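Local coordinates for racemase, putative (Roseobacter denitrificans, PDB 3TCS), which binds magnesium and D-alanine in a TIM barrel and may act as a racemase or hydro-lyase of the mandelate racemase type, at residues V274-P279 and G301-P306; Q278-Y283 and S312-F317; S208-D213 and C228-P233; L133-A138 and D358-V363. All coordinates share one frame; numbering follows the deposited sequence.

Overall arrangement
All four contacts sit in or on one TIM barrel. Contact 4 spans the longest stretch of chain, pairing strand 132-139 with the late strand 360-363, and the others are nested inside the loop it closes. Contact 3 comes first within it, round helix 212-224; contacts 1 and 2 follow and share Gln-278 and Pro-279, with centres about 14 Å apart. Contacts 3 and 4 are the farthest apart, about 26 Å between centres. Contacts 1, 3 and 4 all reach the barrel sheet. The active-site magnesium and the D-alanine lie next to contact 3, with Gln-278 of contact 1 close by; contact 2 joins the same barrel end to a helix start.

Contact 1: residues V274-P279 and G301-P306; sequences VDIVQP and GLPVTP
Val-277 and Val-304 run side by side in the same direction, held by two backbone bonds: Val-277 N gives to Pro-303 O at 3.2 Å, and Thr-305 N to Val-277 O at 3.0 Å. This is the step of the TIM barrel where the chain leaves strand 276-277, passes through helix 287-300 and returns alongside. On the helix side, the chi1 of Val-277 (-65°) puts CG2 between backbone N and carbonyl carbon, turning it to Val-304 CG2 at 3.6 Å, while CG1 goes to Leu-302 CD2. Pro-279 CD meets Val-304 CG1 at 3.9 Å, the two side chains crossing at about a right angle. Ile-276 splits its branches: CG1 packs on Pro-303 CG, and CG2 on Thr-305 OG1 at 3.5 Å. Gln-278 lays CG on Thr-305 O at 3.0 Å, its amide end close to the magnesium ligand Glu-231. An alanine here would lose the CG beside Thr-305 O, and Glu-231 would probably be left with one polar neighbour fewer. Asp-275 turns away and accepts from Val-253 N. The hydrogen bonds that tie the two segments run between backbones, and the packing round them is mostly branched aliphatic groups and prolines, as suits a buried barrel wall.

Contact 2: residues Q278-Y283 and S312-F317; sequences QPDILY and SLVTLF
Asp-280 sets its carboxylate against a methyl group, an odd partner for a buried acid: Val-314 CG2 lies 3.9 Å from Asp-280 OD2 and about as far from OD1. The acid is satisfied elsewhere. It forms an Asx motif at the end of a TIM-barrel strand, where Asp-280 OD1 accepts from Tyr-283 N at 2.9 Å, on its anti side and 30° out of the carboxylate plane; Leu-282 N adds a weak second bond. With CG anti to the backbone N (chi1 176°), the carboxylate folds over this turn while OD2 bonds His-307 ND1. His-307 lines the D-alanine pocket, and the pairing is consistent with the Asp-His dyad of mandelate racemase.

Across the contact no hydrogen bond forms, and the join is apolar. Leu-282 forks onto the start of helix 314-322: CD1 rests on Val-314 CB at 3.9 Å, and CD2 comes to the edge of the Phe-317 ring, near its plane, 3.7 Å from CE2. Helix 98-119 also packs on Leu-282 and Phe-317, so this end of the barrel is joined to the N-terminal part of the chain. The helix start carries a weak capping bond, from Val-314 N to Ser-312 OG. Ile-281, one residue earlier than Leu-282, brings CD1 against the backbone and CB of Phe-317, 3.6 Å from Phe-317 C and 3.8 Å from Phe-317 CB.

Contact 3: residues S208-D213 and C228-P233; sequences SCYTPD and CHFEEP. With MG (magnesium ion), chain J; DAL (D-alanine), chain L.
Ser-208 and Glu-232 bring their CA atoms within 5.4 Å where two loops meet at one end of the TIM barrel. Two backbone bonds tie the loops: Ser-208 N to Glu-232 O, with the donor tilted 22° from the carbonyl plane, and Tyr-210 N to Pro-233 O at 3.0 Å. They join the loops that follow the two strands of the beta-alpha-beta unit 201-205, 212-224, 229-231.

Glu-232 CG is anti to the backbone N (chi1 -157°), and the extended chain carries the carboxylate to Ser-208. Ser-208 OG donates to Glu-232 OE2 in a short bond of 2.5 Å, meeting the oxygen on its anti side, and Tyr-236 N donates to the same hydroxyl. The other oxygen, Glu-232 OE1, takes a bond from a water that ligates the magnesium ion, so Ser-208 steadies a second-shell group. On the helix side, Tyr-210 CD2 lies 4.3 Å from Phe-230 CZ, at the edge of the Phe-230 ring, while Pro-233 CB lies over one face, toward the rim.

Glu-231 enters the first shell. Its OE1 accepts from His-229 NE2 at 2.9 Å, nearly straight at 172°, and also pairs with Lys-167. Asp-205 and Glu-257 are the other protein ligands. D-alanine chelates the metal: magnesium lies 2.0 Å from Glu-231 OE2, 2.0 Å from O of the D-alanine and 2.4 Å from its N.

Contact 4: residues L133-A138 and D358-V363; sequences LIRAYA and DGHARV
His-360 lies flat over the backbone of Arg-135, where its CG, anti to the carbonyl carbon (chi1 -71°), lays the ring. CB lies 3.7 Å from Ile-134 O; CG faces Arg-135 CA; CD2 comes to 3.5 Å from Arg-135 N; NE2, at the far end, rests 3.7 Å from Arg-135 CB. Arg-135 CA sits over one face of the ring, a CH-pi contact 3.9 Å from the centroid. On the other side of CG, His-360 ND1 gives a bond to Asp-358 O at 2.9 Å, in the ring plane but above the plane of that carbonyl, which fixes the ring's rotation.

The two strands are antiparallel, their axes at 147°. Ile-134 and Ala-361 form the hydrogen-bonded pair, bonding in both directions, and Ala-136 N adds a bond to Gly-359 O. Leu-133 and Arg-362 share a face with His-360: Leu-133 CD2 is centred 3.8 Å above the guanidinium, whose NE is paired with Glu-357. On the other face Ile-134 CD1 meets Val-363 CG2 at 3.5 Å, beside Met-319 of helix 314-322.

With an alanine here in place of His-360, the face over Arg-135 CA would be gone and Asp-358 O would probably lose its donor. Strand 360-363 thus adds an antiparallel neighbour to strand 132-139: backbone bonds set the register, aliphatic packing seals one face, and Leu-133, His-360 and Arg-362 cover the more solvent-facing other.

Contact 1: residues V274-P279 and G301-P306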
loop_
_atom_site.group_PDB
_atom_site.type_symbol
_atom_site.label_atom_id
_atom_site.label_comp_id
_atom_site.label_asym_id
_atom_site.label_seq_id
_atom_site.Cartn_x
_atom_site.Cartn_y
_atom_site.Cartn_z
ATOM N N VAL B 274 -13.396 -16.504 -3.127
ATOM C CA VAL B 274 -13.160 -16.982 -4.487
ATOM C C VAL B 274 -12.932 -18.493 -4.457
ATOM O O VAL B 274 -12.778 -19.082 -3.385
ATOM C CB VAL B 274 -11.911 -16.316 -5.129
ATOM C CG1 VAL B 274 -12.103 -14.806 -5.220
ATOM C CG2 VAL B 274 -10.665 -16.654 -4.317
ATOM N N ASP B 275 -12.907 -19.114 -5.632
ATOM C CA ASP B 275 -12.688 -20.554 -5.737
ATOM C C ASP B 275 -11.229 -20.881 -6.048
ATOM O O ASP B 275 -10.763 -21.991 -5.788
ATOM C CB ASP B 275 -13.567 -21.132 -6.842
ATOM C CG ASP B 275 -15.029 -20.846 -6.616
ATOM O OD1 ASP B 275 -15.581 -21.373 -5.626
ATOM O OD2 ASP B 275 -15.619 -20.087 -7.415
ATOM N N ILE B 276 -10.526 -19.911 -6.624
ATOM C CA ILE B 276 -9.121 -20.071 -6.997
ATOM C C ILE B 276 -8.396 -18.783 -6.622
ATOM O O ILE B 276 -8.883 -17.693 -6.919
ATOM C CB ILE B 276 -8.970 -20.290 -8.527
ATOM C CG1 ILE B 276 -9.783 -21.513 -8.965
ATOM C CG2 ILE B 276 -7.495 -20.444 -8.891
ATOM C CD1 ILE B 276 -9.758 -21.780 -10.456
ATOM N N VAL B 277 -7.249 -18.903 -5.957
ATOM C CA VAL B 277 -6.479 -17.725 -5.563
ATOM C C VAL B 277 -5.438 -17.439 -6.633
ATOM O O VAL B 277 -4.873 -18.368 -7.215
ATOM C CB VAL B 277 -5.793 -17.934 -4.196
ATOM C CG1 VAL B 277 -6.857 -18.084 -3.113
ATOM C CG2 VAL B 277 -4.908 -19.160 -4.237
ATOM N N GLN B 278 -5.184 -16.158 -6.883
ATOM C CA GLN B 278 -4.256 -15.752 -7.930
ATOM C C GLN B 278 -3.221 -14.715 -7.541
ATOM O O GLN B 278 -3.211 -13.603 -8.067
ATOM C CB GLN B 278 -5.047 -15.226 -9.123
ATOM C CG GLN B 278 -6.041 -16.223 -9.670
ATOM C CD GLN B 278 -6.699 -15.716 -10.930
ATOM O OE1 GLN B 278 -7.560 -14.833 -10.881
ATOM N NE2 GLN B 278 -6.285 -16.254 -12.072
ATOM N N PRO B 279 -2.323 -15.066 -6.618
ATOM C CA PRO B 279 -1.299 -14.105 -6.212
ATOM C C PRO B 279 -0.321 -13.830 -7.355
ATOM O O PRO B 279 -0.135 -14.678 -8.233
ATOM C CB PRO B 279 -0.614 -14.814 -5.048
ATOM C CG PRO B 279 -0.692 -16.261 -5.459
ATOM C CD PRO B 279 -2.117 -16.373 -5.973
ATOM N N GLY B 301 -7.929 -26.064 0.961
ATOM C CA GLY B 301 -8.358 -26.883 -0.156
ATOM C C GLY B 301 -8.529 -26.126 -1.457
ATOM O O GLY B 301 -9.131 -26.644 -2.398
ATOM N N LEU B 302 -8.009 -24.902 -1.523
ATOM C CA LEU B 302 -8.120 -24.103 -2.748
ATOM C C LEU B 302 -6.880 -24.193 -3.620
ATOM O O LEU B 302 -5.755 -24.227 -3.117
ATOM C CB LEU B 302 -8.356 -22.627 -2.433
ATOM C CG LEU B 302 -9.720 -22.182 -1.927
ATOM C CD1 LEU B 302 -9.846 -22.515 -0.462
ATOM C CD2 LEU B 302 -9.868 -20.691 -2.146
ATOM N N PRO B 303 -7.071 -24.226 -4.947
ATOM C CA PRO B 303 -5.927 -24.302 -5.853
ATOM C C PRO B 303 -5.360 -22.905 -6.075
ATOM O O PRO B 303 -6.027 -21.900 -5.798
ATOM C CB PRO B 303 -6.535 -24.889 -7.119
ATOM C CG PRO B 303 -7.891 -24.266 -7.134
ATOM C CD PRO B 303 -8.336 -24.390 -5.686
ATOM N N VAL B 304 -4.129 -22.859 -6.576
ATOM C CA VAL B 304 -3.434 -21.612 -6.847
ATOM C C VAL B 304 -3.089 -21.488 -8.333
ATOM O O VAL B 304 -2.379 -22.323 -8.892
ATOM C CB VAL B 304 -2.116 -21.532 -6.038
ATOM C CG1 VAL B 304 -1.415 -20.195 -6.299
ATOM C CG2 VAL B 304 -2.405 -21.714 -4.548
ATOM N N THR B 305 -3.607 -20.444 -8.966
ATOM C CA THR B 305 -3.347 -20.177 -10.378
ATOM C C THR B 305 -2.840 -18.736 -10.388
ATOM O O THR B 305 -3.599 -17.785 -10.583
ATOM C CB THR B 305 -4.634 -20.324 -11.203
ATOM O OG1 THR B 305 -5.116 -21.672 -11.069
ATOM C CG2 THR B 305 -4.374 -20.030 -12.688
ATOM N N PRO B 306 -1.529 -18.566 -10.171
ATOM C CA PRO B 306 -0.906 -17.243 -10.130
ATOM C C PRO B 306 -1.106 -16.341 -11.336
ATOM O O PRO B 306 -1.364 -16.793 -12.454
ATOM C CB PRO B 306 0.575 -17.558 -9.906
ATOM C CG PRO B 306 0.555 -18.913 -9.236
ATOM C CD PRO B 306 -0.516 -19.625 -10.018
#

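Contact 2: residues Q278-Y283 and S312-F317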
loop_
_atom_site.group_PDB
_atom_site.type_symbol
_atom_site.label_atom_id
_atom_site.label_comp_id
_atom_site.label_asym_id
_atom_site.label_seq_id
_atom_site.Cartn_x
_atom_site.Cartn_y
_atom_site.Cartn_z
ATOM N N GLN B 278 -5.184 -16.158 -6.883
ATOM C CA GLN B 278 -4.256 -15.752 -7.930
ATOM C C GLN B 278 -3.221 -14.715 -7.541
ATOM O O GLN B 278 -3.211 -13.603 -8.067
ATOM C CB GLN B 278 -5.047 -15.226 -9.123
ATOM C CG GLN B 278 -6.041 -16.223 -9.670
ATOM C CD GLN B 278 -6.699 -15.716 -10.930
ATOM O OE1 GLN B 278 -7.560 -14.833 -10.881
ATOM N NE2 GLN B 278 -6.285 -16.254 -12.072
ATOM N N PRO B 279 -2.323 -15.066 -6.618
ATOM C CA PRO B 279 -1.299 -14.105 -6.212
ATOM C C PRO B 279 -0.321 -13.830 -7.355
ATOM O O PRO B 279 -0.135 -14.678 -8.233
ATOM C CB PRO B 279 -0.614 -14.814 -5.048
ATOM C CG PRO B 279 -0.692 -16.261 -5.459
ATOM C CD PRO B 279 -2.117 -16.373 -5.973
ATOM N N ASP B 280 0.267 -12.636 -7.358
ATOM C CA ASP B 280 1.292 -12.293 -8.338
ATOM C C ASP B 280 2.548 -12.304 -7.466
ATOM O O ASP B 280 2.648 -11.548 -6.504
ATOM C CB ASP B 280 1.060 -10.898 -8.937
ATOM C CG ASP B 280 2.178 -10.480 -9.896
ATOM O OD1 ASP B 280 3.297 -10.209 -9.420
ATOM O OD2 ASP B 280 1.942 -10.431 -11.123
ATOM N N ILE B 281 3.485 -13.187 -7.788
ATOM C CA ILE B 281 4.706 -13.326 -7.005
ATOM C C ILE B 281 5.432 -12.027 -6.680
ATOM O O ILE B 281 5.940 -11.852 -5.567
ATOM C CB ILE B 281 5.693 -14.279 -7.712
ATOM C CG1 ILE B 281 5.114 -15.698 -7.716
ATOM C CG2 ILE B 281 7.057 -14.238 -7.022
ATOM C CD1 ILE B 281 5.861 -16.663 -8.615
ATOM N N LEU B 282 5.483 -11.117 -7.641
ATOM C CA LEU B 282 6.191 -9.867 -7.417
ATOM C C LEU B 282 5.362 -8.781 -6.725
ATOM O O LEU B 282 5.902 -8.011 -5.932
ATOM C CB LEU B 282 6.787 -9.374 -8.742
ATOM C CG LEU B 282 7.697 -10.426 -9.407
ATOM C CD1 LEU B 282 8.310 -9.847 -10.679
ATOM C CD2 LEU B 282 8.807 -10.865 -8.442
ATOM N N TYR B 283 4.060 -8.707 -7.003
ATOM C CA TYR B 283 3.238 -7.705 -6.321
ATOM C C TYR B 283 3.111 -8.089 -4.844
ATOM O O TYR B 283 2.967 -7.227 -3.975
ATOM C CB TYR B 283 1.815 -7.627 -6.901
ATOM C CG TYR B 283 1.679 -7.078 -8.310
ATOM C CD1 TYR B 283 2.561 -6.115 -8.803
ATOM C CD2 TYR B 283 0.628 -7.493 -9.136
ATOM C CE1 TYR B 283 2.402 -5.577 -10.082
ATOM C CE2 TYR B 283 0.459 -6.960 -10.417
ATOM C CZ TYR B 283 1.351 -6.000 -10.881
ATOM O OH TYR B 283 1.185 -5.457 -12.138
ATOM N N SER B 312 8.469 -10.446 -18.538
ATOM C CA SER B 312 9.584 -10.040 -17.693
ATOM C C SER B 312 9.775 -11.390 -16.993
ATOM O O SER B 312 9.199 -12.395 -17.434
ATOM C CB SER B 312 9.179 -8.944 -16.691
ATOM O OG SER B 312 8.282 -9.419 -15.700
ATOM N N LEU B 313 10.557 -11.446 -15.923
ATOM C CA LEU B 313 10.768 -12.719 -15.246
ATOM C C LEU B 313 9.578 -13.217 -14.427
ATOM O O LEU B 313 9.590 -14.346 -13.949
ATOM C CB LEU B 313 11.999 -12.637 -14.342
ATOM C CG LEU B 313 13.345 -12.605 -15.065
ATOM C CD1 LEU B 313 14.474 -12.500 -14.057
ATOM C CD2 LEU B 313 13.488 -13.866 -15.890
ATOM N N VAL B 314 8.550 -12.397 -14.263
ATOM C CA VAL B 314 7.402 -12.827 -13.468
ATOM C C VAL B 314 6.813 -14.163 -13.937
ATOM O O VAL B 314 6.424 -15.001 -13.116
ATOM C CB VAL B 314 6.304 -11.728 -13.435
ATOM C CG1 VAL B 314 5.700 -11.516 -14.824
ATOM C CG2 VAL B 314 5.243 -12.084 -12.409
ATOM N N THR B 315 6.764 -14.377 -15.248
ATOM C CA THR B 315 6.207 -15.617 -15.773
ATOM C C THR B 315 7.091 -16.819 -15.436
ATOM O O THR B 315 6.583 -17.886 -15.075
ATOM C CB THR B 315 5.983 -15.516 -17.296
ATOM O OG1 THR B 315 5.054 -14.458 -17.567
ATOM C CG2 THR B 315 5.407 -16.816 -17.845
ATOM N N LEU B 316 8.408 -16.641 -15.528
ATOM C CA LEU B 316 9.351 -17.714 -15.214
ATOM C C LEU B 316 9.294 -18.071 -13.731
ATOM O O LEU B 316 9.319 -19.250 -13.364
ATOM C CB LEU B 316 10.781 -17.301 -15.582
ATOM C CG LEU B 316 11.891 -18.331 -15.334
ATOM C CD1 LEU B 316 11.571 -19.637 -16.061
ATOM C CD2 LEU B 316 13.230 -17.769 -15.817
ATOM N N PHE B 317 9.218 -17.055 -12.872
ATOM C CA PHE B 317 9.143 -17.312 -11.439
ATOM C C PHE B 317 7.914 -18.166 -11.151
ATOM O O PHE B 317 7.952 -19.071 -10.315
ATOM C CB PHE B 317 9.018 -16.012 -10.643
ATOM C CG PHE B 317 10.181 -15.072 -10.809
ATOM C CD1 PHE B 317 11.446 -15.547 -11.145
ATOM C CD2 PHE B 317 10.017 -13.713 -10.566
ATOM C CE1 PHE B 317 12.541 -14.672 -11.232
ATOM C CE2 PHE B 317 11.107 -12.827 -10.646
ATOM C CZ PHE B 317 12.367 -13.311 -10.979
#

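Contact 3: residues S208-D213 and C228-P233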
loop_
_atom_site.group_PDB
_atom_site.type_symbol
_atom_site.label_atom_id
_atom_site.label_comp_id
_atom_site.label_asym_id
_atom_site.label_seq_id
_atom_site.Cartn_x
_atom_site.Cartn_y
_atom_site.Cartn_z
ATOM N N SER B 208 -12.270 -6.090 -12.166
ATOM C CA SER B 208 -13.035 -5.252 -11.237
ATOM C C SER B 208 -14.128 -4.367 -11.833
ATOM O O SER B 208 -14.512 -3.365 -11.232
ATOM C CB SER B 208 -12.076 -4.361 -10.437
ATOM O OG SER B 208 -11.238 -5.125 -9.588
ATOM N N CYS B 209 -14.664 -4.744 -12.982
ATOM C CA CYS B 209 -15.679 -3.913 -13.617
ATOM C C CYS B 209 -17.104 -3.914 -13.064
ATOM O O CYS B 209 -17.732 -2.860 -12.963
ATOM C CB CYS B 209 -15.749 -4.253 -15.107
ATOM S SG CYS B 209 -17.081 -3.396 -16.001
ATOM N N TYR B 210 -17.597 -5.088 -12.689
ATOM C CA TYR B 210 -18.990 -5.252 -12.272
ATOM C C TYR B 210 -19.452 -5.183 -10.828
ATOM O O TYR B 210 -18.681 -5.352 -9.890
ATOM C CB TYR B 210 -19.500 -6.582 -12.826
ATOM C CG TYR B 210 -19.222 -6.801 -14.291
ATOM C CD1 TYR B 210 -19.700 -5.910 -15.250
ATOM C CD2 TYR B 210 -18.515 -7.925 -14.726
ATOM C CE1 TYR B 210 -19.489 -6.132 -16.608
ATOM C CE2 TYR B 210 -18.298 -8.156 -16.089
ATOM C CZ TYR B 210 -18.793 -7.253 -17.021
ATOM O OH TYR B 210 -18.620 -7.486 -18.363
ATOM N N THR B 211 -20.753 -4.939 -10.683
ATOM C CA THR B 211 -21.412 -4.934 -9.385
ATOM C C THR B 211 -21.809 -6.408 -9.299
ATOM O O THR B 211 -21.861 -7.091 -10.324
ATOM C CB THR B 211 -22.701 -4.082 -9.386
ATOM O OG1 THR B 211 -23.582 -4.550 -10.417
ATOM C CG2 THR B 211 -22.378 -2.616 -9.619
ATOM N N PRO B 212 -22.086 -6.927 -8.092
ATOM C CA PRO B 212 -22.466 -8.340 -8.000
ATOM C C PRO B 212 -23.601 -8.783 -8.932
ATOM O O PRO B 212 -23.503 -9.833 -9.569
ATOM C CB PRO B 212 -22.816 -8.500 -6.523
ATOM C CG PRO B 212 -21.840 -7.582 -5.872
ATOM C CD PRO B 212 -21.911 -6.345 -6.750
ATOM N N ASP B 213 -24.669 -7.992 -9.022
ATOM C CA ASP B 213 -25.793 -8.357 -9.887
ATOM C C ASP B 213 -25.411 -8.461 -11.357
ATOM O O ASP B 213 -25.776 -9.422 -12.030
ATOM C CB ASP B 213 -26.949 -7.363 -9.735
ATOM C CG ASP B 213 -27.684 -7.529 -8.425
ATOM O OD1 ASP B 213 -27.845 -8.687 -7.987
ATOM O OD2 ASP B 213 -28.110 -6.511 -7.839
ATOM N N CYS B 228 -14.874 -21.778 -17.989
ATOM C CA CYS B 228 -14.594 -22.412 -16.702
ATOM C C CYS B 228 -13.871 -21.521 -15.703
ATOM O O CYS B 228 -13.512 -21.979 -14.622
ATOM C CB CYS B 228 -13.744 -23.660 -16.929
ATOM S SG CYS B 228 -12.107 -23.291 -17.622
ATOM N N HIS B 229 -13.701 -20.246 -16.035
ATOM C CA HIS B 229 -12.939 -19.349 -15.172
ATOM C C HIS B 229 -13.426 -17.901 -15.334
ATOM O O HIS B 229 -13.352 -17.341 -16.419
ATOM C CB HIS B 229 -11.469 -19.533 -15.588
ATOM C CG HIS B 229 -10.485 -18.655 -14.885
ATOM N ND1 HIS B 229 -9.433 -19.169 -14.160
ATOM C CD2 HIS B 229 -10.292 -17.316 -14.929
ATOM C CE1 HIS B 229 -8.629 -18.188 -13.797
ATOM N NE2 HIS B 229 -9.125 -17.052 -14.252
ATOM N N PHE B 230 -13.948 -17.322 -14.253
ATOM C CA PHE B 230 -14.465 -15.949 -14.248
ATOM C C PHE B 230 -13.618 -15.149 -13.259
ATOM O O PHE B 230 -13.821 -15.213 -12.040
ATOM C CB PHE B 230 -15.943 -15.961 -13.825
ATOM C CG PHE B 230 -16.655 -14.639 -13.999
ATOM C CD1 PHE B 230 -16.053 -13.576 -14.666
ATOM C CD2 PHE B 230 -17.948 -14.477 -13.514
ATOM C CE1 PHE B 230 -16.734 -12.367 -14.846
ATOM C CE2 PHE B 230 -18.639 -13.279 -13.687
ATOM C CZ PHE B 230 -18.033 -12.221 -14.354
ATOM N N GLU B 231 -12.675 -14.381 -13.795
ATOM C CA GLU B 231 -11.747 -13.624 -12.966
ATOM C C GLU B 231 -12.108 -12.188 -12.607
ATOM O O GLU B 231 -12.555 -11.409 -13.455
ATOM C CB GLU B 231 -10.367 -13.641 -13.630
ATOM C CG GLU B 231 -9.229 -13.134 -12.757
ATOM C CD GLU B 231 -7.868 -13.443 -13.367
ATOM O OE1 GLU B 231 -7.765 -14.459 -14.084
ATOM O OE2 GLU B 231 -6.904 -12.691 -13.113
ATOM N N GLU B 232 -11.889 -11.861 -11.333
ATOM C CA GLU B 232 -12.117 -10.528 -10.780
ATOM C C GLU B 232 -13.397 -9.870 -11.291
ATOM O O GLU B 232 -13.365 -8.810 -11.923
ATOM C CB GLU B 232 -10.906 -9.648 -11.097
ATOM C CG GLU B 232 -10.725 -8.466 -10.168
ATOM C CD GLU B 232 -9.420 -7.732 -10.430
ATOM O OE1 GLU B 232 -8.361 -8.390 -10.391
ATOM O OE2 GLU B 232 -9.453 -6.507 -10.674
ATOM N N PRO B 233 -14.551 -10.492 -11.014
ATOM C CA PRO B 233 -15.827 -9.938 -11.467
ATOM C C PRO B 233 -16.158 -8.566 -10.886
ATOM O O PRO B 233 -16.692 -7.706 -11.588
ATOM C CB PRO B 233 -16.835 -11.002 -11.042
ATOM C CG PRO B 233 -16.206 -11.598 -9.819
ATOM C CD PRO B 233 -14.757 -11.723 -10.233
HETATM MG MG MG J . -6.582 -10.808 -13.755
HETATM N N DAL L . -4.824 -11.752 -15.028
HETATM C CA DAL L . -4.822 -10.647 -16.005
HETATM C CB DAL L . -3.501 -10.605 -16.760
HETATM C C DAL L . -5.019 -9.350 -15.296
HETATM O O DAL L . -6.003 -9.163 -14.657
HETATM O O HOH W 1 -8.023 -9.544 -12.896
#

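Contact 4: residues L133-A138 and D358-V363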
loop_
_atom_site.group_PDB
_atom_site.type_symbol
_atom_site.label_atom_id
_atom_site.label_comp_id
_atom_site.label_asym_id
_atom_site.label_seq_id
_atom_site.Cartn_x
_atom_site.Cartn_y
_atom_site.Cartn_z
ATOM N N LEU B 133 7.492 -29.628 -17.703
ATOM C CA LEU B 133 6.521 -28.811 -18.419
ATOM C C LEU B 133 5.360 -28.315 -17.565
ATOM O O LEU B 133 4.967 -28.953 -16.588
ATOM C CB LEU B 133 5.959 -29.607 -19.604
ATOM C CG LEU B 133 6.985 -30.060 -20.642
ATOM C CD1 LEU B 133 6.345 -31.070 -21.589
ATOM C CD2 LEU B 133 7.504 -28.849 -21.400
ATOM N N ILE B 134 4.825 -27.158 -17.946
ATOM C CA ILE B 134 3.683 -26.564 -17.263
ATOM C C ILE B 134 2.728 -26.122 -18.360
ATOM O O ILE B 134 3.117 -25.384 -19.269
ATOM C CB ILE B 134 4.060 -25.307 -16.436
ATOM C CG1 ILE B 134 5.207 -25.613 -15.472
ATOM C CG2 ILE B 134 2.847 -24.831 -15.648
ATOM C CD1 ILE B 134 6.584 -25.473 -16.097
ATOM N N ARG B 135 1.486 -26.584 -18.293
ATOM C CA ARG B 135 0.505 -26.199 -19.298
ATOM C C ARG B 135 0.245 -24.704 -19.152
ATOM O O ARG B 135 0.106 -24.202 -18.044
ATOM C CB ARG B 135 -0.797 -26.968 -19.092
ATOM C CG ARG B 135 -1.872 -26.617 -20.098
ATOM C CD ARG B 135 -3.194 -27.232 -19.691
ATOM N NE ARG B 135 -4.264 -26.885 -20.620
ATOM C CZ ARG B 135 -5.553 -27.039 -20.345
ATOM N NH1 ARG B 135 -5.924 -27.527 -19.168
ATOM N NH2 ARG B 135 -6.470 -26.715 -21.246
ATOM N N ALA B 136 0.171 -23.994 -20.271
ATOM C CA ALA B 136 -0.062 -22.557 -20.232
ATOM C C ALA B 136 -1.352 -22.161 -20.928
ATOM O O ALA B 136 -1.832 -22.877 -21.809
ATOM C CB ALA B 136 1.104 -21.838 -20.885
ATOM N N TYR B 137 -1.933 -21.037 -20.520
ATOM C CA TYR B 137 -3.126 -20.560 -21.195
ATOM C C TYR B 137 -2.768 -19.241 -21.864
ATOM O O TYR B 137 -2.099 -18.396 -21.262
ATOM C CB TYR B 137 -4.312 -20.418 -20.223
ATOM C CG TYR B 137 -4.266 -19.308 -19.187
ATOM C CD1 TYR B 137 -4.627 -18.003 -19.515
ATOM C CD2 TYR B 137 -3.977 -19.594 -17.849
ATOM C CE1 TYR B 137 -4.718 -17.003 -18.528
ATOM C CE2 TYR B 137 -4.066 -18.603 -16.853
ATOM C CZ TYR B 137 -4.442 -17.317 -17.201
ATOM O OH TYR B 137 -4.577 -16.359 -16.216
ATOM N N ALA B 138 -3.164 -19.089 -23.127
ATOM C CA ALA B 138 -2.872 -17.872 -23.875
ATOM C C ALA B 138 -3.701 -16.744 -23.283
ATOM O O ALA B 138 -4.931 -16.781 -23.293
ATOM C CB ALA B 138 -3.198 -18.060 -25.346
ATOM N N ASP B 358 3.876 -27.164 -27.746
ATOM C CA ASP B 358 2.511 -27.683 -27.745
ATOM C C ASP B 358 1.708 -27.205 -26.531
ATOM O O ASP B 358 1.226 -28.006 -25.734
ATOM C CB ASP B 358 2.534 -29.212 -27.794
ATOM C CG ASP B 358 1.151 -29.808 -28.002
ATOM O OD1 ASP B 358 0.414 -29.320 -28.890
ATOM O OD2 ASP B 358 0.806 -30.769 -27.283
ATOM N N GLY B 359 1.587 -25.888 -26.393
ATOM C CA GLY B 359 0.822 -25.316 -25.298
ATOM C C GLY B 359 1.444 -25.401 -23.918
ATOM O O GLY B 359 0.797 -25.077 -22.925
ATOM N N HIS B 360 2.698 -25.833 -23.848
ATOM C CA HIS B 360 3.387 -25.946 -22.570
ATOM C C HIS B 360 4.663 -25.122 -22.524
ATOM O O HIS B 360 5.360 -24.986 -23.531
ATOM C CB HIS B 360 3.752 -27.407 -22.279
ATOM C CG HIS B 360 2.578 -28.277 -21.958
ATOM N ND1 HIS B 360 1.620 -28.611 -22.890
ATOM C CD2 HIS B 360 2.202 -28.874 -20.802
ATOM C CE1 HIS B 360 0.704 -29.376 -22.323
ATOM N NE2 HIS B 360 1.033 -29.551 -21.054
ATOM N N ALA B 361 4.957 -24.577 -21.347
ATOM C CA ALA B 361 6.177 -23.811 -21.127
ATOM C C ALA B 361 7.082 -24.798 -20.396
ATOM O O ALA B 361 6.604 -25.826 -19.907
ATOM C CB ALA B 361 5.896 -22.596 -20.259
ATOM N N ARG B 362 8.375 -24.509 -20.302
ATOM C CA ARG B 362 9.268 -25.450 -19.641
ATOM C C ARG B 362 10.239 -24.872 -18.628
ATOM O O ARG B 362 10.879 -23.851 -18.870
ATOM C CB ARG B 362 10.078 -26.226 -20.689
ATOM C CG ARG B 362 11.076 -27.220 -20.103
ATOM C CD ARG B 362 12.091 -27.689 -21.149
ATOM N NE ARG B 362 11.511 -28.542 -22.186
ATOM C CZ ARG B 362 11.193 -29.824 -22.023
ATOM N NH1 ARG B 362 11.389 -30.424 -20.854
ATOM N NH2 ARG B 362 10.680 -30.512 -23.038
ATOM N N VAL B 363 10.331 -25.539 -17.484
ATOM C CA VAL B 363 11.289 -25.161 -16.451
ATOM C C VAL B 363 12.423 -26.147 -16.683
ATOM O O VAL B 363 12.214 -27.364 -16.629
ATOM C CB VAL B 363 10.737 -25.378 -15.025
ATOM C CG1 VAL B 363 11.867 -25.212 -14.010
ATOM C CG2 VAL B 363 9.626 -24.385 -14.739
#